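Local coordinates for kcn28 (Kitasatospora, PDB 6J31), which has the two-domain architecture of the GT-B clan, with a parallel sheet in each half, and binds (2E,2'E)-3,3'-(1,2-phenylene)di(prop-2-enoic acid), at residues 4-9 against 97-102; 33-38 against 50-55; 226-231 against 256-261; 291-296 against 314-319. All blocks are in the same frame, centred on the assembly; numbering follows the deposited sequence.

Interaction 1: 4-9 against 97-102; sequences PGHIAM and EEDRPD
The His-6 ring has Pro-101 over one face and the backbone oxygen of Asp-99 at its edge. Pro-101 CB sits above the ring centre, 3.7 Å from the centroid of the His-6 ring, in a CH-pi contact. Near the ring plane, Asp-99 O comes within 3.3 Å of His-6 CE1. Both ring nitrogens have polar partners. NE2 bonds to Thr-36 on the next strand. His-6 ND1 lies 2.7 Å from a water, and the water donates to Asp-99 OD1 and Arg-100 O. The water thus ties the ring to two points of the loop.

Beside the ring, Asp-102 grips the backbone of His-6 twice. Asp-102 N donates to His-6 O at 2.7 Å. In return, His-6 N donates to Asp-102 OD2 at 2.8 Å, fairly straight at 161°. The donor meets OD2 on the anti side of the carboxylate, 29° out of its plane. Asp-102 CG stands beside its own backbone N (chi1 -66°), which keeps the carboxylate carbon close to the N-H that bonds to His-6. Asp-102 OD2 also lies 3.1 Å from Gly-5 CA. Further along the strand, Ala-8 CB packs on Pro-101 CG at 3.6 Å.

The contact holds the loop that enters strand 103-107 against the start of strand 6-10. This strand runs between 34-39 and 103-107 in the parallel sheet. Asp-99 also makes a salt bridge to Arg-34 of strand 34-39. Tyr-96, at the end of helix 74-96, packs on Ala-8 and Pro-101.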
# COMPACT_ATOMS: atom_id res chain seq x y z
N PRO A 4 -25.07 4.97 17.01
CA PRO A 4 -24.24 5.73 16.05
C PRO A 4 -22.78 5.86 16.46
O PRO A 4 -21.94 5.07 16.02
CB PRO A 4 -24.93 7.09 16.01
CG PRO A 4 -26.36 6.77 16.24
CD PRO A 4 -26.41 5.56 17.15
N GLY A 5 -22.44 6.87 17.26
CA GLY A 5 -21.06 6.98 17.69
C GLY A 5 -20.18 7.70 16.69
O GLY A 5 -20.45 7.76 15.49
N HIS A 6 -19.08 8.23 17.21
CA HIS A 6 -18.14 9.03 16.43
C HIS A 6 -16.86 8.23 16.22
O HIS A 6 -16.18 7.88 17.19
CB HIS A 6 -17.87 10.36 17.14
CG HIS A 6 -16.84 11.21 16.46
ND1 HIS A 6 -16.21 12.26 17.09
CD2 HIS A 6 -16.32 11.16 15.20
CE1 HIS A 6 -15.35 12.82 16.26
NE2 HIS A 6 -15.40 12.17 15.11
N ILE A 7 -16.55 7.94 14.96
CA ILE A 7 -15.33 7.24 14.57
C ILE A 7 -14.41 8.25 13.88
O ILE A 7 -14.83 8.92 12.93
CB ILE A 7 -15.62 6.06 13.63
CG1 ILE A 7 -16.46 4.99 14.34
CG2 ILE A 7 -14.33 5.47 13.08
CD1 ILE A 7 -17.00 3.95 13.41
N ALA A 8 -13.17 8.35 14.36
CA ALA A 8 -12.19 9.27 13.79
C ALA A 8 -11.11 8.47 13.07
O ALA A 8 -10.38 7.70 13.70
CB ALA A 8 -11.57 10.16 14.86
N MET A 9 -11.00 8.69 11.77
CA MET A 9 -9.95 8.11 10.94
C MET A 9 -8.86 9.16 10.72
O MET A 9 -9.16 10.34 10.53
CB MET A 9 -10.53 7.65 9.60
CG MET A 9 -9.50 7.15 8.59
SD MET A 9 -8.62 5.68 9.12
CE MET A 9 -7.45 5.48 7.77
N GLU A 97 -10.28 18.18 20.60
CA GLU A 97 -10.31 18.43 22.05
C GLU A 97 -11.72 18.48 22.59
O GLU A 97 -12.02 17.91 23.65
CB GLU A 97 -9.58 19.73 22.36
CG GLU A 97 -9.67 20.17 23.81
CD GLU A 97 -8.89 19.27 24.74
OE1 GLU A 97 -7.70 19.02 24.46
OE2 GLU A 97 -9.45 18.83 25.77
N GLU A 98 -12.61 19.17 21.88
CA GLU A 98 -13.99 19.37 22.30
C GLU A 98 -14.95 18.45 21.57
O GLU A 98 -16.17 18.58 21.74
CB GLU A 98 -14.37 20.83 22.03
CG GLU A 98 -13.41 21.87 22.62
CD GLU A 98 -13.84 22.42 23.96
OE1 GLU A 98 -13.45 21.86 25.00
OE2 GLU A 98 -14.56 23.45 23.96
N ASP A 99 -14.44 17.54 20.74
CA ASP A 99 -15.25 16.65 19.92
C ASP A 99 -14.62 15.27 19.88
O ASP A 99 -14.36 14.69 18.82
CB ASP A 99 -15.40 17.23 18.51
CG ASP A 99 -16.63 16.72 17.79
OD1 ASP A 99 -17.45 16.03 18.41
OD2 ASP A 99 -16.78 17.03 16.58
N ARG A 100 -14.35 14.71 21.06
CA ARG A 100 -13.55 13.50 21.14
C ARG A 100 -14.31 12.30 20.58
O ARG A 100 -15.49 12.11 20.87
CB ARG A 100 -13.13 13.24 22.58
CG ARG A 100 -12.33 14.39 23.16
CD ARG A 100 -11.83 14.07 24.55
NE ARG A 100 -11.01 15.14 25.09
CZ ARG A 100 -10.31 15.05 26.21
NH1 ARG A 100 -10.32 13.92 26.90
NH2 ARG A 100 -9.58 16.07 26.63
N PRO A 101 -13.65 11.46 19.78
CA PRO A 101 -14.34 10.33 19.16
C PRO A 101 -14.41 9.13 20.10
O PRO A 101 -13.74 9.07 21.13
CB PRO A 101 -13.47 10.03 17.94
CG PRO A 101 -12.08 10.36 18.43
CD PRO A 101 -12.24 11.56 19.35
N ASP A 102 -15.28 8.18 19.73
CA ASP A 102 -15.38 6.93 20.47
C ASP A 102 -14.20 6.01 20.19
O ASP A 102 -13.85 5.18 21.04
CB ASP A 102 -16.70 6.24 20.13
CG ASP A 102 -17.89 7.01 20.62
OD1 ASP A 102 -17.90 7.37 21.82
OD2 ASP A 102 -18.82 7.28 19.82
O HOH W 1 -17.57 13.48 19.14

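Interaction 2: 33-38 against 50-55; sequences HRVTYA and TGAELV
Thr-36 lies side by side with Glu-53, and the two side chains point the same way. Thr-36 CG2 touches Glu-53 CB at 3.8 Å. With the hydroxyl in the crowded position between backbone N and carbonyl carbon (chi1 57°), CG2 is the branch left to touch Glu-53, while OG1 bonds to His-6 and Tyr-96 OH. The extended Glu-53 chain brings OE1 to the edge of the Arg-34 guanidinium. The salt bridge from Arg-34 NE to Glu-53 OE1 is weak, at 3.5 Å. Asp-99 is the stronger partner of Arg-34.

The backbones pair as parallel strands. Glu-53 N donates to Val-35 O and Tyr-37 N to Glu-53 O. Val-55 N donates to Tyr-37 O at 2.7 Å, from 44° above the carbonyl plane. Just before strand 53-56, Ala-52 CB meets Val-35 CG1 at 3.8 Å and Tyr-37 CB at 3.9 Å.

This is the strand pair of a beta-alpha-beta unit, its crossover probably right-handed as in nearly all such units. Strand 53-56 is the outermost strand at this end of the sheet. Val-35 and Ala-52 pack on Ile-25 of helix 22-30, while Tyr-37 and Leu-54 touch Val-47 of the connecting helix 44-49.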
# COMPACT_ATOMS: atom_id res chain seq x y z
N HIS A 33 -22.80 5.71 11.16
CA HIS A 33 -21.90 6.32 12.12
C HIS A 33 -21.46 7.70 11.65
O HIS A 33 -21.41 8.00 10.45
CB HIS A 33 -20.66 5.46 12.34
CG HIS A 33 -20.96 4.10 12.89
ND1 HIS A 33 -21.50 3.90 14.14
CD2 HIS A 33 -20.77 2.87 12.36
CE1 HIS A 33 -21.65 2.61 14.35
NE2 HIS A 33 -21.21 1.96 13.29
N ARG A 34 -21.08 8.54 12.61
CA ARG A 34 -20.43 9.80 12.30
C ARG A 34 -18.94 9.55 12.20
O ARG A 34 -18.29 9.22 13.20
CB ARG A 34 -20.73 10.86 13.36
CG ARG A 34 -20.01 12.16 13.05
CD ARG A 34 -19.93 13.08 14.25
NE ARG A 34 -19.16 14.28 13.93
CZ ARG A 34 -18.50 15.00 14.83
NH1 ARG A 34 -18.56 14.66 16.11
NH2 ARG A 34 -17.82 16.07 14.46
N VAL A 35 -18.39 9.69 11.00
CA VAL A 35 -16.98 9.42 10.73
C VAL A 35 -16.31 10.73 10.37
O VAL A 35 -16.74 11.43 9.44
CB VAL A 35 -16.81 8.38 9.61
CG1 VAL A 35 -15.33 8.05 9.43
CG2 VAL A 35 -17.60 7.13 9.93
N THR A 36 -15.27 11.09 11.11
CA THR A 36 -14.40 12.20 10.75
C THR A 36 -13.08 11.63 10.25
O THR A 36 -12.63 10.57 10.71
CB THR A 36 -14.16 13.14 11.93
OG1 THR A 36 -13.61 12.42 13.05
CG2 THR A 36 -15.47 13.80 12.35
N TYR A 37 -12.49 12.30 9.27
CA TYR A 37 -11.28 11.82 8.61
C TYR A 37 -10.26 12.95 8.60
O TYR A 37 -10.43 13.94 7.87
CB TYR A 37 -11.60 11.33 7.19
CG TYR A 37 -10.52 10.50 6.53
CD1 TYR A 37 -9.19 10.60 6.91
CD2 TYR A 37 -10.85 9.61 5.51
CE1 TYR A 37 -8.21 9.84 6.30
CE2 TYR A 37 -9.87 8.85 4.90
CZ TYR A 37 -8.56 8.97 5.30
OH TYR A 37 -7.60 8.20 4.68
N ALA A 38 -9.21 12.80 9.39
CA ALA A 38 -8.15 13.80 9.48
C ALA A 38 -7.07 13.47 8.47
O ALA A 38 -6.50 12.37 8.49
CB ALA A 38 -7.57 13.85 10.90
N THR A 50 -15.27 9.70 0.21
CA THR A 50 -15.62 8.62 1.13
C THR A 50 -16.89 8.91 1.92
O THR A 50 -17.51 7.98 2.46
CB THR A 50 -14.42 8.37 2.05
OG1 THR A 50 -14.23 6.96 2.24
CG2 THR A 50 -14.61 9.01 3.39
N GLY A 51 -17.30 10.18 2.02
CA GLY A 51 -18.45 10.55 2.82
C GLY A 51 -18.13 10.94 4.24
O GLY A 51 -19.04 11.36 4.97
N ALA A 52 -16.88 10.80 4.67
CA ALA A 52 -16.53 11.20 6.01
C ALA A 52 -16.29 12.70 6.07
O ALA A 52 -16.05 13.37 5.06
CB ALA A 52 -15.29 10.44 6.50
N GLU A 53 -16.33 13.22 7.29
CA GLU A 53 -16.10 14.63 7.54
C GLU A 53 -14.60 14.90 7.50
O GLU A 53 -13.85 14.36 8.32
CB GLU A 53 -16.70 14.98 8.90
CG GLU A 53 -17.12 16.41 9.13
CD GLU A 53 -17.80 16.56 10.49
OE1 GLU A 53 -18.68 15.73 10.82
OE2 GLU A 53 -17.44 17.50 11.24
N LEU A 54 -14.16 15.72 6.55
CA LEU A 54 -12.74 16.03 6.44
C LEU A 54 -12.29 16.93 7.59
O LEU A 54 -12.87 18.00 7.82
CB LEU A 54 -12.42 16.70 5.11
CG LEU A 54 -11.03 17.33 5.04
CD1 LEU A 54 -9.92 16.28 5.07
CD2 LEU A 54 -10.89 18.21 3.80
N VAL A 55 -11.25 16.51 8.29
CA VAL A 55 -10.64 17.29 9.35
C VAL A 55 -9.24 17.66 8.87
O VAL A 55 -8.33 16.83 8.95
CB VAL A 55 -10.61 16.51 10.68
CG1 VAL A 55 -9.89 17.28 11.77
CG2 VAL A 55 -12.03 16.16 11.10

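Interaction 3: 226-231 against 256-261; sequences GAEKVA and LPDWHL
Lys-229 lies across the face of Trp-259 where two parallel strands of a beta-alpha-beta unit begin. Helix 243-253 connects the strands, in the second Rossmann-like sheet of this GT-B fold. Lys-229 CB lies over the six-membered ring of Trp-259, 3.5 Å from its centroid and 15° off the ring normal, as a CH-pi contact. The Lys-229 chain bends at chi2 (-110°), and its CD stays near the indole, 4.0 Å from Trp-259 CZ2. Ala-231 CB comes to the ring edge, 3.6 Å from Trp-259 CZ3. Val-357 and Ala-361 of helix 350-362 also touch the indole.

On the other side of the sheet, His-260 CB meets Ala-227 CB at 3.6 Å. His-260 CG is anti to the backbone N (chi1 -172°), and the ring it carries bonds through NE2 to Glu-282.

Three backbone hydrogen bonds join the strands. Lys-229 N donates to Asp-258 O, His-260 N to Lys-229 O, and Ala-231 N to His-260 O. Asp-258 belongs to the type II turn that leads into strand 259-264.

Glu-228 and Asp-258 run side by side, pointing the same way, although both probably carry negative charge. Their carboxylates stay apart, with Glu-228 OE1 4.8 Å from Asp-258 OD2. The touch is between carbons, Glu-228 CG to Asp-258 CB at 3.6 Å.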
# COMPACT_ATOMS: atom_id res chain seq x y z
N GLY A 226 -7.96 -8.94 -32.92
CA GLY A 226 -6.72 -9.39 -33.53
C GLY A 226 -5.54 -9.51 -32.60
O GLY A 226 -4.44 -9.85 -33.06
N ALA A 227 -5.72 -9.24 -31.31
CA ALA A 227 -4.67 -9.37 -30.30
C ALA A 227 -5.04 -10.55 -29.41
O ALA A 227 -5.96 -10.45 -28.59
CB ALA A 227 -4.52 -8.08 -29.49
N GLU A 228 -4.31 -11.66 -29.56
CA GLU A 228 -4.65 -12.86 -28.81
C GLU A 228 -4.34 -12.72 -27.32
O GLU A 228 -5.09 -13.22 -26.48
CB GLU A 228 -3.91 -14.06 -29.41
CG GLU A 228 -3.79 -13.98 -30.92
CD GLU A 228 -4.15 -15.27 -31.61
OE1 GLU A 228 -3.62 -16.33 -31.21
OE2 GLU A 228 -4.98 -15.23 -32.54
N LYS A 229 -3.24 -12.05 -26.98
CA LYS A 229 -2.83 -11.89 -25.60
C LYS A 229 -2.56 -10.42 -25.31
O LYS A 229 -2.14 -9.67 -26.19
CB LYS A 229 -1.59 -12.74 -25.28
CG LYS A 229 -1.81 -14.24 -25.46
CD LYS A 229 -1.82 -14.98 -24.14
CE LYS A 229 -2.25 -16.43 -24.33
NZ LYS A 229 -1.94 -17.28 -23.14
N VAL A 230 -2.82 -10.01 -24.07
CA VAL A 230 -2.68 -8.62 -23.65
C VAL A 230 -1.72 -8.55 -22.47
O VAL A 230 -1.85 -9.32 -21.51
CB VAL A 230 -4.04 -8.01 -23.27
CG1 VAL A 230 -3.85 -6.67 -22.58
CG2 VAL A 230 -4.92 -7.87 -24.50
N ALA A 231 -0.77 -7.63 -22.54
CA ALA A 231 0.17 -7.36 -21.47
C ALA A 231 0.02 -5.92 -21.00
O ALA A 231 -0.13 -5.01 -21.81
CB ALA A 231 1.60 -7.60 -21.91
N LEU A 256 6.61 -9.39 -31.09
CA LEU A 256 5.71 -10.28 -30.36
C LEU A 256 4.27 -10.09 -30.85
O LEU A 256 3.38 -9.75 -30.06
CB LEU A 256 5.80 -10.04 -28.85
CG LEU A 256 5.65 -11.28 -27.97
CD1 LEU A 256 6.27 -12.51 -28.62
CD2 LEU A 256 6.25 -11.04 -26.59
N PRO A 257 4.02 -10.28 -32.15
CA PRO A 257 2.66 -10.12 -32.65
C PRO A 257 1.75 -11.12 -31.96
O PRO A 257 2.22 -12.09 -31.35
CB PRO A 257 2.79 -10.41 -34.15
CG PRO A 257 4.25 -10.29 -34.44
CD PRO A 257 4.91 -10.78 -33.20
N ASP A 258 0.45 -10.85 -32.04
CA ASP A 258 -0.62 -11.61 -31.40
C ASP A 258 -0.74 -11.13 -29.96
O ASP A 258 -1.74 -11.39 -29.28
CB ASP A 258 -0.38 -13.12 -31.46
CG ASP A 258 -0.18 -13.62 -32.87
OD1 ASP A 258 -0.73 -13.00 -33.80
OD2 ASP A 258 0.53 -14.64 -33.04
N TRP A 259 0.28 -10.43 -29.49
CA TRP A 259 0.28 -9.79 -28.18
C TRP A 259 0.02 -8.31 -28.38
O TRP A 259 0.48 -7.71 -29.35
CB TRP A 259 1.62 -9.97 -27.46
CG TRP A 259 1.77 -11.24 -26.68
CD1 TRP A 259 2.10 -12.47 -27.17
CD2 TRP A 259 1.61 -11.40 -25.27
NE1 TRP A 259 2.15 -13.38 -26.14
CE2 TRP A 259 1.85 -12.75 -24.97
CE3 TRP A 259 1.29 -10.52 -24.22
CZ2 TRP A 259 1.78 -13.25 -23.67
CZ3 TRP A 259 1.21 -11.02 -22.94
CH2 TRP A 259 1.46 -12.37 -22.67
N HIS A 260 -0.73 -7.71 -27.46
CA HIS A 260 -0.91 -6.27 -27.44
C HIS A 260 -0.39 -5.73 -26.11
O HIS A 260 -0.79 -6.21 -25.04
CB HIS A 260 -2.36 -5.85 -27.64
CG HIS A 260 -2.52 -4.37 -27.81
ND1 HIS A 260 -2.26 -3.72 -29.00
CD2 HIS A 260 -2.90 -3.40 -26.94
CE1 HIS A 260 -2.47 -2.43 -28.85
NE2 HIS A 260 -2.86 -2.21 -27.61
N LEU A 261 0.50 -4.75 -26.19
CA LEU A 261 1.12 -4.15 -25.02
C LEU A 261 0.44 -2.84 -24.67
O LEU A 261 0.28 -1.97 -25.54
CB LEU A 261 2.61 -3.92 -25.27
CG LEU A 261 3.34 -2.90 -24.39
CD1 LEU A 261 3.31 -3.32 -22.93
CD2 LEU A 261 4.77 -2.74 -24.86

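Interaction 4: 291-296 against 314-319; sequences AVLEQA and SGVPMV
Where helices 289-294 and 305-314 finish, Leu-293 and Ala-296 meet Ser-314 and Val-316. Leu-293 points at the second segment, and Leu-293 CB lies 3.4 Å from Ser-314 OG. This is a van der Waals contact. The hydroxyl makes a weak hydrogen bond to Glu-310 O, one turn back in its own helix. Ser-314 CB also packs on Leu-293 CB, at 3.7 Å.

Between Ser-314 and Val-316 the chain turns at Gly-315. Gly-315 has positive phi and closes helix 305-314 with a Schellman motif. The turn belongs to a beta-alpha-beta unit in which this helix connects strand 298-301 to strand 318-320. Past the turn, Val-316 points toward 291-296.

The two methyls of Val-316 have different partners. Val-316 CG1, anti to the backbone N (chi1 178°), meets Ala-296 CB at 4.0 Å. Val-316 CG2 lies against two carbonyl oxygens, 3.3 Å from Leu-293 O and 3.7 Å from Ala-296 O. Leu-293 O also accepts a weak hydrogen bond from Ala-296 N. Leu-293 and Val-316 both rest on Phe-299 of strand 298-301.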
# COMPACT_ATOMS: atom_id res chain seq x y z
N ALA A 291 -9.49 -2.07 -15.26
CA ALA A 291 -10.11 -2.36 -16.55
C ALA A 291 -9.14 -3.10 -17.46
O ALA A 291 -9.53 -4.06 -18.14
CB ALA A 291 -10.59 -1.07 -17.20
N VAL A 292 -7.89 -2.65 -17.53
CA VAL A 292 -6.90 -3.32 -18.37
C VAL A 292 -6.61 -4.72 -17.84
O VAL A 292 -6.48 -5.68 -18.61
CB VAL A 292 -5.62 -2.48 -18.48
CG1 VAL A 292 -4.55 -3.21 -19.27
CG2 VAL A 292 -5.93 -1.14 -19.11
N LEU A 293 -6.50 -4.86 -16.51
CA LEU A 293 -6.24 -6.18 -15.93
C LEU A 293 -7.38 -7.15 -16.21
O LEU A 293 -7.16 -8.36 -16.26
CB LEU A 293 -6.01 -6.05 -14.43
CG LEU A 293 -4.73 -5.33 -14.02
CD1 LEU A 293 -4.59 -5.27 -12.50
CD2 LEU A 293 -3.51 -5.98 -14.66
N GLU A 294 -8.59 -6.63 -16.42
CA GLU A 294 -9.72 -7.49 -16.76
C GLU A 294 -9.47 -8.27 -18.05
O GLU A 294 -9.97 -9.38 -18.21
CB GLU A 294 -10.99 -6.65 -16.90
CG GLU A 294 -12.15 -7.10 -16.02
CD GLU A 294 -13.41 -6.28 -16.26
OE1 GLU A 294 -13.48 -5.14 -15.76
OE2 GLU A 294 -14.33 -6.79 -16.94
N GLN A 295 -8.69 -7.70 -18.97
CA GLN A 295 -8.40 -8.32 -20.25
C GLN A 295 -6.93 -8.71 -20.37
O GLN A 295 -6.50 -9.12 -21.45
CB GLN A 295 -8.77 -7.36 -21.39
CG GLN A 295 -10.12 -6.67 -21.24
CD GLN A 295 -11.30 -7.57 -21.56
OE1 GLN A 295 -11.23 -8.40 -22.46
NE2 GLN A 295 -12.39 -7.38 -20.83
N ALA A 296 -6.16 -8.59 -19.29
CA ALA A 296 -4.72 -8.82 -19.34
C ALA A 296 -4.37 -10.29 -19.18
O ALA A 296 -5.04 -11.04 -18.46
CB ALA A 296 -4.02 -7.99 -18.27
N SER A 314 -7.65 -9.83 -10.23
CA SER A 314 -7.96 -10.05 -11.63
C SER A 314 -7.45 -11.39 -12.15
O SER A 314 -7.71 -11.72 -13.31
CB SER A 314 -7.36 -8.92 -12.48
OG SER A 314 -7.94 -7.68 -12.14
N GLY A 315 -6.74 -12.16 -11.33
CA GLY A 315 -6.19 -13.43 -11.77
C GLY A 315 -5.22 -13.29 -12.92
O GLY A 315 -5.29 -14.04 -13.90
N VAL A 316 -4.30 -12.33 -12.81
CA VAL A 316 -3.33 -12.03 -13.85
C VAL A 316 -1.94 -12.32 -13.30
O VAL A 316 -1.55 -11.76 -12.28
CB VAL A 316 -3.43 -10.56 -14.31
CG1 VAL A 316 -2.38 -10.24 -15.36
CG2 VAL A 316 -4.83 -10.27 -14.83
N PRO A 317 -1.15 -13.19 -13.94
CA PRO A 317 0.21 -13.44 -13.47
C PRO A 317 1.08 -12.20 -13.62
O PRO A 317 0.82 -11.33 -14.46
CB PRO A 317 0.70 -14.58 -14.36
CG PRO A 317 -0.12 -14.48 -15.59
CD PRO A 317 -1.47 -13.96 -15.16
N MET A 318 2.11 -12.12 -12.79
CA MET A 318 2.87 -10.88 -12.67
C MET A 318 4.36 -11.11 -12.88
O MET A 318 4.92 -12.13 -12.45
CB MET A 318 2.63 -10.23 -11.30
CG MET A 318 1.21 -9.69 -11.16
SD MET A 318 0.75 -9.17 -9.50
CE MET A 318 0.19 -10.72 -8.80
N VAL A 319 4.99 -10.17 -13.57
CA VAL A 319 6.44 -10.03 -13.60
C VAL A 319 6.79 -8.86 -12.70
O VAL A 319 6.36 -7.73 -12.94
CB VAL A 319 6.96 -9.81 -15.03
CG1 VAL A 319 8.46 -9.54 -15.01
CG2 VAL A 319 6.65 -11.02 -15.91

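Overall arrangement
Interactions 1 and 2 share one sheet, where strands 6-10 and 34-39 are neighbours. They touch, and the chain of interaction 2 is nested inside the loop closed by interaction 1. Interactions 3 and 4 belong to the other sheet and meet where Val-230 packs on Gln-295 and Ala-296. Interactions 2 and 3 are mostly buried and alike: parallel strand pairing with side chains packed on both faces. A weak salt bridge edges interaction 2; a lysine carbon covers an indole in interaction 3. Interactions 1 and 4 are only partly buried and involve loops or helix ends. Interaction 1 relies on hydrogen bonds, a water and a ring contact. Interaction 4 is van der Waals packing across the segments.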